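PDB 2HUJ: Lin2004 protein from Listeria innocua, which is of unknown function but belongs to the DUF1798 family of bacterial proteins and folds as a four-helix bundle. Local coordinates for residues L30-K35 and D61-C66; E34-L39 and Q99-S104; K57-E62 and S104-R109; D69-A74 and Q93-V98. All blocks are in the same frame, centred on the assembly; numbering follows the deposited sequence. Where two conformers were deposited one is given.

Contact 1: residues L30-K35 and D61-C66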
loop_
_atom_site.group_PDB
_atom_site.type_symbol
_atom_site.label_atom_id
_atom_site.label_comp_id
_atom_site.label_asym_id
_atom_site.label_seq_id
_atom_site.Cartn_x
_atom_site.Cartn_y
_atom_site.Cartn_z
ATOM N N LEU A 30 -3.378 -2.526 1.423
ATOM C CA LEU A 30 -3.697 -3.258 0.182
ATOM C C LEU A 30 -4.841 -2.629 -0.582
ATOM O O LEU A 30 -4.796 -2.465 -1.801
ATOM C CB LEU A 30 -4.015 -4.700 0.460
ATOM C CG LEU A 30 -2.822 -5.635 0.670
ATOM C CD1 LEU A 30 -3.285 -6.863 1.398
ATOM C CD2 LEU A 30 -2.242 -5.993 -0.712
ATOM N N LEU A 31 -5.879 -2.237 0.138
ATOM C CA LEU A 31 -7.011 -1.558 -0.478
ATOM C C LEU A 31 -6.629 -0.213 -1.103
ATOM O O LEU A 31 -7.069 0.117 -2.227
ATOM C CB LEU A 31 -8.147 -1.372 0.551
ATOM C CG LEU A 31 -9.511 -1.031 -0.029
ATOM C CD1 LEU A 31 -10.069 -2.263 -0.798
ATOM C CD2 LEU A 31 -10.501 -0.589 1.049
ATOM N N GLN A 32 -5.796 0.552 -0.404
ATOM C CA GLN A 32 -5.283 1.791 -0.969
ATOM C C GLN A 32 -4.543 1.537 -2.272
ATOM O O GLN A 32 -4.687 2.290 -3.246
ATOM C CB GLN A 32 -4.384 2.530 0.026
ATOM C CG GLN A 32 -3.820 3.847 -0.504
ATOM C CD GLN A 32 -4.898 4.889 -0.813
ATOM O OE1 GLN A 32 -5.647 5.239 0.068
ATOM N NE2 GLN A 32 -4.981 5.371 -2.078
ATOM N N ASN A 33 -3.710 0.514 -2.260
ATOM C CA ASN A 33 -2.901 0.163 -3.430
ATOM C C ASN A 33 -3.835 -0.115 -4.620
ATOM O O ASN A 33 -3.593 0.358 -5.737
ATOM C CB ASN A 33 -2.011 -1.024 -3.081
ATOM C CG ASN A 33 -0.996 -1.333 -4.185
ATOM O OD1 ASN A 33 -0.313 -0.413 -4.676
ATOM N ND2 ASN A 33 -0.903 -2.584 -4.579
ATOM N N GLU A 34 -4.908 -0.867 -4.361
ATOM C CA GLU A 34 -5.946 -1.143 -5.358
ATOM C C GLU A 34 -6.642 0.121 -5.860
ATOM O O GLU A 34 -6.884 0.252 -7.041
ATOM C CB GLU A 34 -7.010 -2.118 -4.821
ATOM C CG GLU A 34 -6.548 -3.479 -4.465
ATOM C CD GLU A 34 -5.915 -4.246 -5.614
ATOM O OE1 GLU A 34 -6.210 -3.961 -6.791
ATOM O OE2 GLU A 34 -5.133 -5.167 -5.311
ATOM N N LYS A 35 -6.942 1.049 -4.952
ATOM C CA LYS A 35 -7.553 2.321 -5.306
ATOM C C LYS A 35 -6.658 3.082 -6.275
ATOM O O LYS A 35 -7.164 3.628 -7.273
ATOM C CB LYS A 35 -7.803 3.193 -4.080
ATOM C CG LYS A 35 -8.913 2.768 -3.167
ATOM C CD LYS A 35 -9.065 3.821 -2.062
ATOM C CE LYS A 35 -9.991 3.396 -0.944
ATOM N NZ LYS A 35 -10.042 4.474 0.114
ATOM N N ASP A 61 -3.029 12.279 0.864
ATOM C CA ASP A 61 -3.031 12.275 2.324
ATOM C C ASP A 61 -3.594 10.976 2.929
ATOM O O ASP A 61 -3.040 10.449 3.860
ATOM C CB ASP A 61 -3.869 13.432 2.881
ATOM C CG ASP A 61 -3.197 14.808 2.759
ATOM O OD1 ASP A 61 -1.990 14.902 2.457
ATOM O OD2 ASP A 61 -3.920 15.800 3.053
ATOM N N GLU A 62 -4.713 10.487 2.425
ATOM C CA GLU A 62 -5.280 9.234 2.923
ATOM C C GLU A 62 -4.300 8.059 2.655
ATOM O O GLU A 62 -4.070 7.218 3.519
ATOM C CB GLU A 62 -6.654 9.008 2.281
ATOM C CG GLU A 62 -7.246 7.595 2.371
ATOM C CD GLU A 62 -7.547 7.161 3.777
ATOM O OE1 GLU A 62 -7.546 8.031 4.690
ATOM O OE2 GLU A 62 -7.766 5.944 3.977
ATOM N N ALA A 63 -3.711 8.006 1.459
ATOM C CA ALA A 63 -2.672 7.013 1.189
ATOM C C ALA A 63 -1.497 7.066 2.180
ATOM O O ALA A 63 -1.044 6.026 2.688
ATOM C CB ALA A 63 -2.156 7.145 -0.257
ATOM N N LYS A 64 -1.049 8.271 2.498
ATOM C CA LYS A 64 0.040 8.476 3.464
ATOM C C LYS A 64 -0.372 8.013 4.873
ATOM O O LYS A 64 0.422 7.407 5.577
ATOM C CB LYS A 64 0.428 9.958 3.500
ATOM C CG LYS A 64 1.627 10.298 4.387
ATOM C CD LYS A 64 2.894 9.638 3.907
ATOM C CE LYS A 64 4.135 10.429 4.309
ATOM N NZ LYS A 64 5.278 10.314 3.343
ATOM N N ARG A 65 -1.600 8.317 5.274
ATOM C CA ARG A 65 -2.153 7.855 6.565
ATOM C C ARG A 65 -2.131 6.320 6.614
ATOM O O ARG A 65 -1.700 5.746 7.601
ATOM C CB ARG A 65 -3.584 8.383 6.769
ATOM C CG ARG A 65 -4.272 7.860 8.047
ATOM C CD ARG A 65 -5.807 8.058 8.016
ATOM N NE ARG A 65 -6.494 7.047 7.198
ATOM C CZ ARG A 65 -6.953 5.874 7.646
ATOM N NH1 ARG A 65 -6.808 5.507 8.917
ATOM N NH2 ARG A 65 -7.566 5.050 6.807
ATOM N N CYS A 66 -2.567 5.666 5.528
ATOM C CA CYS A 66 -2.570 4.221 5.462
ATOM C C CYS A 66 -1.150 3.704 5.622
ATOM O O CYS A 66 -0.924 2.727 6.368
ATOM C CB CYS A 66 -3.180 3.686 4.146
ATOM S SG CYS A 66 -4.958 4.010 3.962
HETATM O O HOH W 1 -7.753 4.263 1.697
#
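With CG anti to the backbone N (chi1 -180°) and a bend at chi2 (63°), the side chain of Gln32 leaves helix 16-45 and folds over the small side chain of Ala63 on helix 52-81. Its CD lies 3.6 Å from Ala63 CB, and CG and NE2 border the same methyl group. Gln32 OE1 passes alongside the Ala63 backbone, its nearest atom there CA at 3.6 Å, and borders Glu62 CG, with Cys66 SG a more distant neighbour. Between these segments the helix axes approach to 9.9 Å and run nearly antiparallel; the CA atoms of Gln32 and Ala63, 6.2 Å apart, are the nearest pair across the segments.

The polar part of the contact is carried by one water. It donates to Gln32 OE1 and to Glu62 OE2, the latter at 2.8 Å, and accepts from Lys35 NZ. Glu62 is held a second time within its own helix: Arg65 grips the carboxylate side-on, NE to OE1 and NH2 to OE2, and the NH2 bond is nearly straight (174°) and lies in the guanidinium plane. At the other end of the Gln32 amide, NE2 bonds to Asn36 OD1 one turn on, which fixes the amide's rotation.

The water thus joins lysine, glutamine and glutamate where Lys35 NZ and Glu62 OE2 are not in direct contact, and the opposite charges probably strengthen this polar border beside the buried methyl packing.

Contact 2: residues E34-L39 and Q99-S104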
loop_
_atom_site.group_PDB
_atom_site.type_symbol
_atom_site.label_atom_id
_atom_site.label_comp_id
_atom_site.label_asym_id
_atom_site.label_seq_id
_atom_site.Cartn_x
_atom_site.Cartn_y
_atom_site.Cartn_z
ATOM N N GLU A 34 -4.908 -0.867 -4.361
ATOM C CA GLU A 34 -5.946 -1.143 -5.358
ATOM C C GLU A 34 -6.642 0.121 -5.860
ATOM O O GLU A 34 -6.884 0.252 -7.041
ATOM C CB GLU A 34 -7.010 -2.118 -4.821
ATOM C CG GLU A 34 -6.548 -3.479 -4.465
ATOM C CD GLU A 34 -5.915 -4.246 -5.614
ATOM O OE1 GLU A 34 -6.210 -3.961 -6.791
ATOM O OE2 GLU A 34 -5.133 -5.167 -5.311
ATOM N N LYS A 35 -6.942 1.049 -4.952
ATOM C CA LYS A 35 -7.553 2.321 -5.306
ATOM C C LYS A 35 -6.658 3.082 -6.275
ATOM O O LYS A 35 -7.164 3.628 -7.273
ATOM C CB LYS A 35 -7.803 3.193 -4.080
ATOM C CG LYS A 35 -8.913 2.768 -3.167
ATOM C CD LYS A 35 -9.065 3.821 -2.062
ATOM C CE LYS A 35 -9.991 3.396 -0.944
ATOM N NZ LYS A 35 -10.042 4.474 0.114
ATOM N N ASN A 36 -5.348 3.091 -6.008
ATOM C CA ASN A 36 -4.396 3.782 -6.888
ATOM C C ASN A 36 -4.469 3.228 -8.284
ATOM O O ASN A 36 -4.513 3.962 -9.283
ATOM C CB ASN A 36 -2.958 3.627 -6.382
ATOM C CG ASN A 36 -2.703 4.306 -5.019
ATOM O OD1 ASN A 36 -3.569 4.963 -4.434
ATOM N ND2 ASN A 36 -1.475 4.122 -4.530
ATOM N N TRP A 37 -4.453 1.901 -8.364
ATOM C CA TRP A 37 -4.421 1.200 -9.653
ATOM C C TRP A 37 -5.715 1.433 -10.414
ATOM O O TRP A 37 -5.706 1.704 -11.611
ATOM C CB TRP A 37 -4.212 -0.286 -9.371
ATOM C CG TRP A 37 -4.164 -1.186 -10.553
ATOM C CD1 TRP A 37 -4.979 -2.237 -10.793
ATOM C CD2 TRP A 37 -3.213 -1.153 -11.649
ATOM N NE1 TRP A 37 -4.608 -2.865 -11.955
ATOM C CE2 TRP A 37 -3.538 -2.225 -12.506
ATOM C CE3 TRP A 37 -2.140 -0.322 -11.979
ATOM C CZ2 TRP A 37 -2.846 -2.473 -13.710
ATOM C CZ3 TRP A 37 -1.433 -0.581 -13.169
ATOM C CH2 TRP A 37 -1.786 -1.646 -14.001
ATOM N N GLU A 38 -6.847 1.340 -9.729
ATOM C CA GLU A 38 -8.123 1.562 -10.411
ATOM C C GLU A 38 -8.322 3.000 -10.861
ATOM O O GLU A 38 -8.876 3.226 -11.932
ATOM C CB GLU A 38 -9.299 1.115 -9.549
ATOM C CG GLU A 38 -9.302 -0.406 -9.236
ATOM C CD GLU A 38 -9.494 -1.298 -10.472
ATOM O OE1 GLU A 38 -10.103 -0.840 -11.483
ATOM O OE2 GLU A 38 -9.036 -2.464 -10.424
ATOM N N LEU A 39 -7.850 3.965 -10.080
ATOM C CA LEU A 39 -7.914 5.375 -10.492
ATOM C C LEU A 39 -7.058 5.593 -11.737
ATOM O O LEU A 39 -7.491 6.224 -12.698
ATOM C CB LEU A 39 -7.474 6.305 -9.343
ATOM C CG LEU A 39 -7.436 7.810 -9.644
ATOM C CD1 LEU A 39 -8.804 8.281 -10.093
ATOM C CD2 LEU A 39 -6.984 8.571 -8.423
ATOM N N GLN A 99 2.675 5.681 -2.123
ATOM C CA GLN A 99 2.624 7.135 -2.219
ATOM C C GLN A 99 2.883 7.586 -3.668
ATOM O O GLN A 99 2.167 8.452 -4.194
ATOM C CB GLN A 99 3.599 7.810 -1.258
ATOM C CG GLN A 99 3.646 9.344 -1.461
ATOM C CD GLN A 99 4.234 10.093 -0.285
ATOM O OE1 GLN A 99 3.782 9.926 0.848
ATOM N NE2 GLN A 99 5.273 10.901 -0.542
HETATM N N MSE A 100 3.895 7.006 -4.321
HETATM C CA MSE A 100 4.223 7.361 -5.695
HETATM C C MSE A 100 3.056 7.124 -6.658
HETATM O O MSE A 100 2.746 7.977 -7.512
HETATM C CB MSE A 100 5.413 6.559 -6.204
HETATM C CG MSE A 100 6.704 6.902 -5.600
HETATM SE SE MSE A 100 7.947 5.462 -6.352
HETATM C CE MSE A 100 8.287 4.852 -5.004
ATOM N N THR A 101 2.456 5.953 -6.559
ATOM C CA THR A 101 1.333 5.578 -7.419
ATOM C C THR A 101 0.055 6.373 -7.089
ATOM O O THR A 101 -0.751 6.648 -7.987
ATOM C CB THR A 101 1.074 4.060 -7.430
ATOM O OG1 THR A 101 0.878 3.552 -6.110
ATOM C CG2 THR A 101 2.242 3.317 -8.125
ATOM N N ALA A 102 -0.096 6.808 -5.848
ATOM C CA ALA A 102 -1.233 7.676 -5.519
ATOM C C ALA A 102 -1.171 8.994 -6.249
ATOM O O ALA A 102 -2.191 9.490 -6.771
ATOM C CB ALA A 102 -1.294 7.893 -4.019
ATOM N N VAL A 103 0.026 9.556 -6.334
ATOM C CA VAL A 103 0.229 10.793 -7.121
ATOM C C VAL A 103 0.105 10.550 -8.635
ATOM O O VAL A 103 -0.606 11.260 -9.328
ATOM C CB VAL A 103 1.578 11.411 -6.791
ATOM C CG1 VAL A 103 1.830 12.616 -7.638
ATOM C CG2 VAL A 103 1.649 11.741 -5.311
ATOM N N SER A 104 0.754 9.495 -9.136
ATOM C CA SER A 104 0.734 9.164 -10.577
ATOM C C SER A 104 -0.644 8.747 -11.095
ATOM O O SER A 104 -0.914 8.893 -12.279
ATOM C CB SER A 104 1.735 8.038 -10.855
ATOM O OG SER A 104 3.051 8.505 -10.621
#
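One direct hydrogen bond links the segments 34-39 and 99-104: Asn36 ND2 on helix 16-45 donates to Thr101 OG1 on helix 88-104 over 2.9 Å. The bond is somewhat bent (148° at the hydrogen), and the hydroxyl oxygen sits 20° out of the amide plane. The two side chains cross at about a right angle. Thr101 OG1 stands between its own backbone N and carbonyl carbon (chi1 55°), a rotamer that lets it meet the amide while it also bonds to the carbonyl O of Asn97 one turn back. The amide has further partners: Asn36 OD1 accepts from Gln32 NE2, and ND2 makes a weak bond to Val98 O.

Van der Waals packing accompanies this bond. Asn36 and Ala102 are the closest pair of the two backbones, their CA atoms 5.2 Å apart, and the amide lies against the alanine, with OD1 3.7 Å from Ala102 CB. The Ala102 N is 3.3 Å from Asn36 ND2, but both are donors and do not bond. Phe59 of helix 52-81 packs on Asn36, and Phe115 and His118 of helix 112-137 pack on Thr101, so all four helices of the bundle meet around the contact.

Polar groups buried between close helices are therefore satisfied in sequence, from Gln32 through Asn36 to Thr101 and the Asn97 carbonyl, and this chain of bonds fixes which end of the Asn36 amide faces Thr101.

Contact 3: residues K57-E62 and S104-R109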
loop_
_atom_site.group_PDB
_atom_site.type_symbol
_atom_site.label_atom_id
_atom_site.label_comp_id
_atom_site.label_asym_id
_atom_site.label_seq_id
_atom_site.Cartn_x
_atom_site.Cartn_y
_atom_site.Cartn_z
ATOM N N LYS A 57 -4.723 16.187 -3.165
ATOM C CA LYS A 57 -4.172 16.225 -1.804
ATOM C C LYS A 57 -4.901 15.282 -0.827
ATOM O O LYS A 57 -4.256 14.526 -0.103
ATOM C CB LYS A 57 -4.100 17.652 -1.276
ATOM C CG LYS A 57 -3.440 17.786 0.088
ATOM C CD LYS A 57 -3.583 19.198 0.610
ATOM C CE LYS A 57 -3.017 19.284 2.000
ATOM N NZ LYS A 57 -3.863 18.605 3.007
ATOM N N PRO A 58 -6.227 15.317 -0.803
ATOM C CA PRO A 58 -6.953 14.411 0.096
ATOM C C PRO A 58 -6.684 12.926 -0.209
ATOM O O PRO A 58 -6.573 12.116 0.702
ATOM C CB PRO A 58 -8.413 14.766 -0.169
ATOM C CG PRO A 58 -8.336 16.215 -0.657
ATOM C CD PRO A 58 -7.138 16.241 -1.507
ATOM N N PHE A 59 -6.595 12.599 -1.487
ATOM C CA PHE A 59 -6.317 11.218 -1.894
ATOM C C PHE A 59 -4.922 10.805 -1.437
ATOM O O PHE A 59 -4.730 9.726 -0.868
ATOM C CB PHE A 59 -6.470 11.064 -3.403
ATOM C CG PHE A 59 -6.417 9.630 -3.887
ATOM C CD1 PHE A 59 -7.570 8.848 -3.920
ATOM C CD2 PHE A 59 -5.230 9.072 -4.317
ATOM C CE1 PHE A 59 -7.545 7.548 -4.390
ATOM C CE2 PHE A 59 -5.190 7.746 -4.797
ATOM C CZ PHE A 59 -6.346 6.981 -4.826
ATOM N N VAL A 60 -3.935 11.649 -1.716
ATOM C CA VAL A 60 -2.555 11.358 -1.359
ATOM C C VAL A 60 -2.382 11.333 0.177
ATOM O O VAL A 60 -1.700 10.460 0.719
ATOM C CB VAL A 60 -1.573 12.318 -2.036
ATOM C CG1 VAL A 60 -0.151 12.062 -1.550
ATOM C CG2 VAL A 60 -1.642 12.129 -3.572
ATOM N N ASP A 61 -3.029 12.279 0.864
ATOM C CA ASP A 61 -3.031 12.275 2.324
ATOM C C ASP A 61 -3.594 10.976 2.929
ATOM O O ASP A 61 -3.040 10.449 3.860
ATOM C CB ASP A 61 -3.869 13.432 2.881
ATOM C CG ASP A 61 -3.197 14.808 2.759
ATOM O OD1 ASP A 61 -1.990 14.902 2.457
ATOM O OD2 ASP A 61 -3.920 15.800 3.053
ATOM N N GLU A 62 -4.713 10.487 2.425
ATOM C CA GLU A 62 -5.280 9.234 2.923
ATOM C C GLU A 62 -4.300 8.059 2.655
ATOM O O GLU A 62 -4.070 7.218 3.519
ATOM C CB GLU A 62 -6.654 9.008 2.281
ATOM C CG GLU A 62 -7.246 7.595 2.371
ATOM C CD GLU A 62 -7.547 7.161 3.777
ATOM O OE1 GLU A 62 -7.546 8.031 4.690
ATOM O OE2 GLU A 62 -7.766 5.944 3.977
ATOM N N SER A 104 0.754 9.495 -9.136
ATOM C CA SER A 104 0.734 9.164 -10.577
ATOM C C SER A 104 -0.644 8.747 -11.095
ATOM O O SER A 104 -0.914 8.893 -12.279
ATOM C CB SER A 104 1.735 8.038 -10.855
ATOM O OG SER A 104 3.051 8.505 -10.621
ATOM N N ALA A 105 -1.505 8.228 -10.206
ATOM C CA ALA A 105 -2.817 7.759 -10.619
ATOM C C ALA A 105 -3.679 8.865 -11.292
ATOM O O ALA A 105 -4.559 8.580 -12.062
ATOM C CB ALA A 105 -3.545 7.218 -9.451
ATOM N N PHE A 106 -3.426 10.119 -10.949
ATOM C CA PHE A 106 -4.177 11.227 -11.548
ATOM C C PHE A 106 -3.782 11.532 -12.984
ATOM O O PHE A 106 -4.436 12.348 -13.632
ATOM C CB PHE A 106 -4.018 12.476 -10.674
ATOM C CG PHE A 106 -4.749 12.359 -9.366
ATOM C CD1 PHE A 106 -4.159 11.743 -8.273
ATOM C CD2 PHE A 106 -6.072 12.778 -9.268
ATOM C CE1 PHE A 106 -4.857 11.598 -7.080
ATOM C CE2 PHE A 106 -6.788 12.620 -8.069
ATOM C CZ PHE A 106 -6.169 12.034 -6.982
ATOM N N ASN A 107 -2.734 10.863 -13.479
ATOM C CA ASN A 107 -2.240 11.052 -14.817
ATOM C C ASN A 107 -2.268 9.722 -15.560
ATOM O O ASN A 107 -1.404 8.855 -15.348
ATOM C CB ASN A 107 -0.823 11.592 -14.768
ATOM C CG ASN A 107 -0.216 11.768 -16.154
ATOM O OD1 ASN A 107 -0.899 11.672 -17.175
ATOM N ND2 ASN A 107 1.082 12.036 -16.189
ATOM N N GLY A 108 -3.272 9.558 -16.405
ATOM C CA GLY A 108 -3.421 8.350 -17.197
ATOM C C GLY A 108 -2.303 8.073 -18.173
ATOM O O GLY A 108 -2.206 6.970 -18.684
ATOM N N ARG A 109 -1.471 9.074 -18.448
ATOM C CA ARG A 109 -0.318 8.904 -19.323
ATOM C C ARG A 109 0.937 8.510 -18.556
ATOM O O ARG A 109 2.001 8.372 -19.167
ATOM C CB ARG A 109 -0.102 10.161 -20.180
ATOM C CG ARG A 109 -1.232 10.356 -21.169
ATOM C CD ARG A 109 -1.038 11.570 -22.044
ATOM N NE ARG A 109 -2.190 11.776 -22.937
ATOM C CZ ARG A 109 -3.348 12.354 -22.589
ATOM N NH1 ARG A 109 -3.564 12.787 -21.340
ATOM N NH2 ARG A 109 -4.309 12.491 -23.501
#
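The backbones stay well apart, with 9.9 Å between the CA atoms of Phe59 and Phe106, the nearest pair, where helix 52-81 passes a type I turn from Ser104 to Asn107. Two phenylalanines bridge the separation. With CG anti to the backbone N (chi1 -171°), Phe59 extends its ring to where the CE1 and CZ edge of Phe106 meets it. The result is an offset edge-to-face pair: the edge of Phe106 is directed at the face of Phe59, the planes stand at 87° and the centroids are 5.5 Å apart. CZ of Phe106 also comes to 3.7 Å from Phe59 CB, which lies at the edge of the Phe106 ring and in its plane, while CE1 reaches Phe59 CD2 at 3.8 Å.

The turn belongs to the connection from helix 88-104 to helix 112-137, so the aromatic pair joins the connection at one end of the four-helix bundle to helix 52-81. Further along the connection Asn107 forms an Asx turn, its OD1 accepting from Arg109 N at 2.9 Å with the donor above the carbonyl plane. Phe106 also meets the ring of Phe50, and Phe59 packs on Gln32 and Asn36 of helix 16-45.

Contact 4: residues D69-A74 and Q93-V98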
loop_
_atom_site.group_PDB
_atom_site.type_symbol
_atom_site.label_atom_id
_atom_site.label_comp_id
_atom_site.label_asym_id
_atom_site.label_seq_id
_atom_site.Cartn_x
_atom_site.Cartn_y
_atom_site.Cartn_z
ATOM N N ASP A 69 0.325 4.375 9.253
ATOM C CA ASP A 69 -0.364 3.527 10.211
ATOM C C ASP A 69 0.179 2.103 10.109
ATOM O O ASP A 69 0.455 1.457 11.120
ATOM C CB ASP A 69 -1.871 3.517 9.925
ATOM C CG ASP A 69 -2.594 4.756 10.440
ATOM O OD1 ASP A 69 -1.931 5.705 10.923
ATOM O OD2 ASP A 69 -3.843 4.782 10.306
ATOM N N PHE A 70 0.371 1.624 8.881
ATOM C CA PHE A 70 0.939 0.299 8.690
ATOM C C PHE A 70 2.352 0.195 9.248
ATOM O O PHE A 70 2.661 -0.718 10.014
ATOM C CB PHE A 70 0.917 -0.076 7.212
ATOM C CG PHE A 70 1.711 -1.307 6.870
ATOM C CD1 PHE A 70 1.181 -2.618 7.049
ATOM C CD2 PHE A 70 2.978 -1.185 6.318
ATOM C CE1 PHE A 70 1.920 -3.725 6.684
ATOM C CE2 PHE A 70 3.716 -2.290 5.969
ATOM C CZ PHE A 70 3.208 -3.561 6.158
ATOM N N LEU A 71 3.207 1.137 8.886
ATOM C CA LEU A 71 4.603 1.083 9.315
ATOM C C LEU A 71 4.770 1.187 10.820
ATOM O O LEU A 71 5.662 0.560 11.383
ATOM C CB LEU A 71 5.429 2.175 8.659
ATOM C CG LEU A 71 5.701 1.978 7.160
ATOM C CD1 LEU A 71 6.369 3.243 6.647
ATOM C CD2 LEU A 71 6.546 0.738 6.905
ATOM N N GLU A 72 3.919 1.974 11.465
ATOM C CA GLU A 72 3.942 2.132 12.932
ATOM C C GLU A 72 3.980 0.795 13.652
ATOM O O GLU A 72 4.699 0.648 14.625
ATOM C CB GLU A 72 2.716 2.933 13.380
ATOM C CG GLU A 72 2.731 3.325 14.825
ATOM C CD GLU A 72 1.397 3.858 15.326
ATOM O OE1 GLU A 72 0.440 4.019 14.523
ATOM O OE2 GLU A 72 1.327 4.115 16.550
ATOM N N LEU A 73 3.208 -0.169 13.160
ATOM C CA LEU A 73 3.175 -1.525 13.711
ATOM C C LEU A 73 4.059 -2.534 12.990
ATOM O O LEU A 73 4.636 -3.433 13.615
ATOM C CB LEU A 73 1.744 -2.039 13.692
ATOM C CG LEU A 73 0.709 -1.193 14.438
ATOM C CD1 LEU A 73 -0.577 -1.973 14.482
ATOM C CD2 LEU A 73 1.176 -0.886 15.847
ATOM N N ALA A 74 4.229 -2.354 11.681
ATOM C CA ALA A 74 4.934 -3.318 10.853
ATOM C C ALA A 74 6.431 -3.322 11.111
ATOM O O ALA A 74 7.057 -4.379 11.038
ATOM C CB ALA A 74 4.688 -3.020 9.333
ATOM N N GLN A 93 9.786 0.228 1.213
ATOM C CA GLN A 93 9.692 0.401 -0.232
ATOM C C GLN A 93 8.284 0.111 -0.727
ATOM O O GLN A 93 7.773 0.850 -1.589
ATOM C CB GLN A 93 10.776 -0.398 -0.984
ATOM C CG GLN A 93 12.148 0.136 -0.723
ATOM C CD GLN A 93 13.193 -0.657 -1.417
ATOM O OE1 GLN A 93 13.087 -1.859 -1.532
ATOM N NE2 GLN A 93 14.213 -0.007 -1.850
ATOM N N ALA A 94 7.637 -0.902 -0.160
ATOM C CA ALA A 94 6.244 -1.210 -0.483
ATOM C C ALA A 94 5.361 0.011 -0.215
ATOM O O ALA A 94 4.499 0.384 -1.052
ATOM C CB ALA A 94 5.759 -2.426 0.292
ATOM N N CYS A 95 5.619 0.689 0.903
ATOM C CA CYS A 95 4.897 1.916 1.278
ATOM C C CYS A 95 5.229 3.119 0.392
ATOM O O CYS A 95 4.347 3.870 -0.004
ATOM C CB CYS A 95 5.162 2.250 2.751
ATOM S SG CYS A 95 4.354 1.034 3.862
ATOM N N ASP A 96 6.508 3.297 0.082
ATOM C CA ASP A 96 6.926 4.349 -0.851
ATOM C C ASP A 96 6.160 4.209 -2.150
ATOM O O ASP A 96 5.694 5.221 -2.734
ATOM C CB ASP A 96 8.409 4.278 -1.172
ATOM C CG ASP A 96 9.306 4.646 -0.016
ATOM O OD1 ASP A 96 8.854 5.317 0.947
ATOM O OD2 ASP A 96 10.499 4.252 -0.089
ATOM N N ASN A 97 6.016 2.969 -2.623
ATOM C CA ASN A 97 5.318 2.720 -3.895
ATOM C C ASN A 97 3.890 3.224 -3.869
ATOM O O ASN A 97 3.370 3.711 -4.863
ATOM C CB ASN A 97 5.266 1.219 -4.218
ATOM C CG ASN A 97 6.635 0.610 -4.477
ATOM O OD1 ASN A 97 7.595 1.319 -4.753
ATOM N ND2 ASN A 97 6.736 -0.713 -4.358
ATOM N N VAL A 98 3.218 3.011 -2.739
ATOM C CA VAL A 98 1.832 3.435 -2.598
ATOM C C VAL A 98 1.723 4.952 -2.700
ATOM O O VAL A 98 0.803 5.468 -3.321
ATOM C CB VAL A 98 1.258 2.964 -1.279
ATOM C CG1 VAL A 98 -0.166 3.499 -1.078
ATOM C CG2 VAL A 98 1.210 1.427 -1.232
#
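Cys95 SG of helix 88-104 makes a sulfur-aromatic contact with Phe70 of helix 52-81, 3.6 Å from its CD2, with CE2 next along the ring at 4.0 Å. Measured to the ring centroid, the sulfur is 4.8 Å away and 68° off the ring normal, an oblique approach beside the CD2 and CE2 bond. Cys95 SG is anti to its own carbonyl carbon (chi1 -70°), and this torsion sets the thiol toward helix 52-81, against both Phe70 and Leu71.

Apolar packing supplies the rest. Leu71 meets the same sulfur with its branch point, CG to SG 3.7 Å, and its two methyls border it as well, CD2 at 3.8 Å and CD1 a little further off. CD1 also comes near Cys95 CB. Thus one cysteine is shared by consecutive residues of the facing helix, and the CA atoms of Leu71 and Cys95, the nearest pair, are 8.1 Å apart.

Helices 52-81 and 88-104 follow each other in the chain, and this pairing is one of the helix-to-helix interfaces of the four-helix bundle. The Phe70 ring is set deeper than Leu71. It packs on Leu126 of helix 112-137 and on Thr26 and Leu29 of helix 16-45, and it also touches Leu91 of helix 88-104. Within its own segment, Ala74 CB rests over one face of the ring, 3.5 Å above its plane and displaced toward the rim.

How the contacts relate
Contacts 1, 2 and 4 are buried within the bundle, whereas contact 3, whose centre lies about 13 Å from that of the chain, is only partly buried and belongs to one end. Helix 52-81 serves contacts 1, 3 and 4; helix 16-45 serves contacts 1 and 2, and helix 88-104 contacts 2 and 4. Contacts 1 and 2 mix packing on an alanine with polar bridging, through a water in the first and an amide-to-hydroxyl bond in the second, and they adjoin through Ala63 and Ala102. Contacts 3 and 4 are apolar, aromatic in one and centred on a thiol in the other; their centres lie about 17 Å apart. Val60 packs on Val103 where contacts 2 and 3 meet.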